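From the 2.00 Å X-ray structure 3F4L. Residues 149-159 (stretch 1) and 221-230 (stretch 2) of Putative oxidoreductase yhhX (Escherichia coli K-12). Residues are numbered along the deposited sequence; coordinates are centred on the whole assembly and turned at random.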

# COMPACT_ATOMS: atom_id res chain seq x y z
N VAL A 149 -4.41 -6.89 -4.84
CA VAL A 149 -5.65 -6.12 -4.88
C VAL A 149 -5.48 -5.05 -3.81
O VAL A 149 -4.97 -5.33 -2.72
CB VAL A 149 -6.88 -7.02 -4.57
CG1 VAL A 149 -8.17 -6.17 -4.47
CG2 VAL A 149 -7.05 -8.06 -5.66
N GLU A 150 -5.87 -3.83 -4.12
CA GLU A 150 -5.75 -2.75 -3.16
C GLU A 150 -7.06 -1.96 -3.17
O GLU A 150 -7.51 -1.51 -4.22
CB GLU A 150 -4.58 -1.84 -3.54
CG GLU A 150 -4.10 -0.91 -2.44
CD GLU A 150 -2.82 -0.16 -2.82
OE1 GLU A 150 -1.86 -0.81 -3.29
OE2 GLU A 150 -2.77 1.07 -2.65
N SER A 151 -7.66 -1.82 -2.00
CA SER A 151 -8.92 -1.10 -1.84
C SER A 151 -8.75 0.09 -0.90
O SER A 151 -8.19 -0.05 0.20
CB SER A 151 -9.99 -2.04 -1.29
OG SER A 151 -11.17 -1.33 -0.98
N HIS A 152 -9.23 1.26 -1.32
CA HIS A 152 -9.14 2.47 -0.51
C HIS A 152 -10.52 3.05 -0.24
O HIS A 152 -11.39 3.04 -1.10
CB HIS A 152 -8.30 3.54 -1.21
CG HIS A 152 -6.82 3.36 -1.09
ND1 HIS A 152 -6.09 2.54 -1.92
CD2 HIS A 152 -5.93 3.91 -0.23
CE1 HIS A 152 -4.81 2.59 -1.58
NE2 HIS A 152 -4.69 3.42 -0.56
N PHE A 153 -10.72 3.53 0.97
CA PHE A 153 -11.97 4.18 1.35
C PHE A 153 -11.45 5.28 2.26
O PHE A 153 -11.36 5.10 3.47
CB PHE A 153 -12.88 3.22 2.11
CG PHE A 153 -14.33 3.64 2.12
CD1 PHE A 153 -14.74 4.75 2.84
CD2 PHE A 153 -15.27 2.95 1.35
CE1 PHE A 153 -16.07 5.18 2.81
CE2 PHE A 153 -16.60 3.36 1.31
CZ PHE A 153 -17.00 4.48 2.04
N ASP A 154 -11.10 6.42 1.67
CA ASP A 154 -10.52 7.52 2.42
C ASP A 154 -11.33 8.82 2.42
O ASP A 154 -12.29 8.97 1.67
CB ASP A 154 -9.13 7.83 1.89
CG ASP A 154 -8.25 6.60 1.78
OD1 ASP A 154 -8.14 5.85 2.76
OD2 ASP A 154 -7.66 6.39 0.70
N TYR A 155 -10.87 9.76 3.24
CA TYR A 155 -11.48 11.10 3.36
C TYR A 155 -10.39 12.09 3.72
O TYR A 155 -9.26 11.71 4.05
CB TYR A 155 -12.46 11.18 4.54
CG TYR A 155 -13.63 10.24 4.52
CD1 TYR A 155 -14.75 10.51 3.73
CD2 TYR A 155 -13.65 9.11 5.34
CE1 TYR A 155 -15.86 9.67 3.75
CE2 TYR A 155 -14.75 8.26 5.36
CZ TYR A 155 -15.85 8.55 4.57
OH TYR A 155 -16.95 7.71 4.58
N TYR A 156 -10.74 13.37 3.67
CA TYR A 156 -9.84 14.41 4.14
C TYR A 156 -10.72 15.20 5.09
O TYR A 156 -11.41 16.14 4.68
CB TYR A 156 -9.30 15.34 3.05
CG TYR A 156 -8.33 16.32 3.69
CD1 TYR A 156 -7.08 15.89 4.17
CD2 TYR A 156 -8.70 17.65 3.93
CE1 TYR A 156 -6.24 16.75 4.89
CE2 TYR A 156 -7.87 18.52 4.64
CZ TYR A 156 -6.64 18.06 5.12
OH TYR A 156 -5.82 18.92 5.82
N ARG A 157 -10.73 14.76 6.35
CA ARG A 157 -11.50 15.38 7.43
C ARG A 157 -10.53 15.46 8.60
O ARG A 157 -10.55 14.64 9.51
CB ARG A 157 -12.69 14.49 7.82
CG ARG A 157 -13.77 14.38 6.76
CD ARG A 157 -14.85 13.35 7.12
NE ARG A 157 -15.91 13.33 6.11
CZ ARG A 157 -16.83 12.38 6.00
NH1 ARG A 157 -16.83 11.34 6.84
NH2 ARG A 157 -17.74 12.45 5.04
N PRO A 158 -9.64 16.46 8.58
CA PRO A 158 -8.62 16.67 9.61
C PRO A 158 -9.10 16.96 11.03
O PRO A 158 -8.34 16.74 11.98
CB PRO A 158 -7.79 17.82 9.04
CG PRO A 158 -8.80 18.61 8.28
CD PRO A 158 -9.58 17.53 7.56
N VAL A 159 -10.32 17.45 11.18
CA VAL A 159 -10.84 17.77 12.51
C VAL A 159 -11.67 16.64 13.11
O VAL A 159 -12.61 16.15 12.51
CB VAL A 159 -11.71 19.05 12.49
CG1 VAL A 159 -12.26 19.32 13.89
CG2 VAL A 159 -10.88 20.23 12.01
N ALA A 221 -4.31 -9.02 -0.61
CA ALA A 221 -5.38 -8.05 -0.78
C ALA A 221 -5.26 -7.03 0.34
O ALA A 221 -5.28 -7.37 1.53
CB ALA A 221 -6.73 -8.74 -0.71
N ILE A 222 -5.14 -5.77 -0.05
CA ILE A 222 -4.99 -4.67 0.90
C ILE A 222 -6.26 -3.82 1.02
O ILE A 222 -6.84 -3.41 0.02
CB ILE A 222 -3.82 -3.77 0.45
CG1 ILE A 222 -2.50 -4.56 0.57
CG2 ILE A 222 -3.78 -2.50 1.28
CD1 ILE A 222 -1.28 -3.82 0.03
N VAL A 223 -6.68 -3.59 2.26
CA VAL A 223 -7.86 -2.76 2.51
C VAL A 223 -7.40 -1.66 3.46
O VAL A 223 -6.86 -1.95 4.52
CB VAL A 223 -8.98 -3.55 3.19
CG1 VAL A 223 -10.07 -2.61 3.59
CG2 VAL A 223 -9.52 -4.63 2.25
N LYS A 224 -7.62 -0.41 3.09
CA LYS A 224 -7.19 0.66 3.97
C LYS A 224 -8.00 1.93 3.86
O LYS A 224 -8.60 2.22 2.83
CB LYS A 224 -5.70 0.96 3.72
CG LYS A 224 -5.37 1.30 2.29
CD LYS A 224 -3.86 1.32 2.04
CE LYS A 224 -3.18 2.45 2.79
NZ LYS A 224 -1.70 2.43 2.56
N THR A 225 -8.02 2.67 4.97
CA THR A 225 -8.73 3.94 5.02
C THR A 225 -7.99 4.89 5.94
O THR A 225 -7.30 4.47 6.87
CB THR A 225 -10.19 3.82 5.55
OG1 THR A 225 -10.20 3.99 6.97
CG2 THR A 225 -10.81 2.51 5.17
N SER A 226 -8.15 6.17 5.67
CA SER A 226 -7.52 7.20 6.47
C SER A 226 -8.39 8.43 6.31
O SER A 226 -9.05 8.58 5.28
CB SER A 226 -6.11 7.50 5.95
OG SER A 226 -5.56 8.64 6.59
N HIS A 227 -8.43 9.28 7.33
CA HIS A 227 -9.21 10.51 7.24
C HIS A 227 -8.27 11.65 6.90
O HIS A 227 -8.62 12.82 7.04
CB HIS A 227 -9.92 10.81 8.57
CG HIS A 227 -11.06 9.88 8.87
ND1 HIS A 227 -10.88 8.55 9.16
CD2 HIS A 227 -12.39 10.10 8.92
CE1 HIS A 227 -12.05 7.98 9.37
NE2 HIS A 227 -12.99 8.90 9.23
N LEU A 228 -7.05 11.31 6.45
CA LEU A 228 -6.07 12.34 6.11
C LEU A 228 -5.45 12.12 4.73
O LEU A 228 -4.25 11.94 4.60
CB LEU A 228 -4.97 12.37 7.18
CG LEU A 228 -5.44 12.76 8.59
CD1 LEU A 228 -4.31 12.55 9.58
CD2 LEU A 228 -5.90 14.23 8.58
N VAL A 229 -6.30 12.15 3.71
CA VAL A 229 -5.87 11.95 2.33
C VAL A 229 -6.41 13.09 1.48
O VAL A 229 -7.56 13.06 1.04
CB VAL A 229 -6.37 10.58 1.80
CG1 VAL A 229 -6.04 10.41 0.31
CG2 VAL A 229 -5.75 9.46 2.60
N LYS A 230 -5.58 14.10 1.26
CA LYS A 230 -5.99 15.26 0.48
C LYS A 230 -6.10 14.91 -1.00
O LYS A 230 -7.01 15.38 -1.68
CB LYS A 230 -4.99 16.40 0.69
CG LYS A 230 -5.47 17.74 0.14
CD LYS A 230 -6.78 18.18 0.81
CE LYS A 230 -7.17 19.59 0.36
NZ LYS A 230 -8.39 20.11 1.04
O HOH W 1 -1.12 2.22 -0.12

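Residues 149-152 run parallel to the strand that includes Ala 221, their axes inclined by 9°, and the pairing is carried by the backbone. Val 149 O accepts a hydrogen bond from Ile 222 N (2.7 Å), while its side chain packs beside Ala 221 on one face of the sheet (CB to CB, 4.2 Å). Glu 150 lies on the other face with Ile 222; a water links Glu 150 OE2 (3.2 Å) to Lys 224 NZ (2.8 Å). Ser 151 uses both its backbone groups, donating from N to Ile 222 O (2.7 Å) and accepting at O from Lys 224 N (3.0 Å). The aliphatic part of Lys 224 covers the His 152 ring, with CG 3.9 Å from the ring centroid.

Phe 153 N continues the ladder to Lys 224 O (3.1 Å). At Asp 154 the side chain takes over, OD1 receiving a weak bond from Ser 226 N (2.9 Å, 121°). Backbone pairing resumes as Tyr 155 N donates to Ser 226 O (3.0 Å) and Tyr 155 O accepts from Val 229 N (3.0 Å). Lys 230 CD sits over the Tyr 156 ring, 3.8 Å from its centroid. Arg 157 N bonds to His 227 O (2.9 Å), and Pro 158 CB ends the contact against Leu 228 CD2 (4.1 Å).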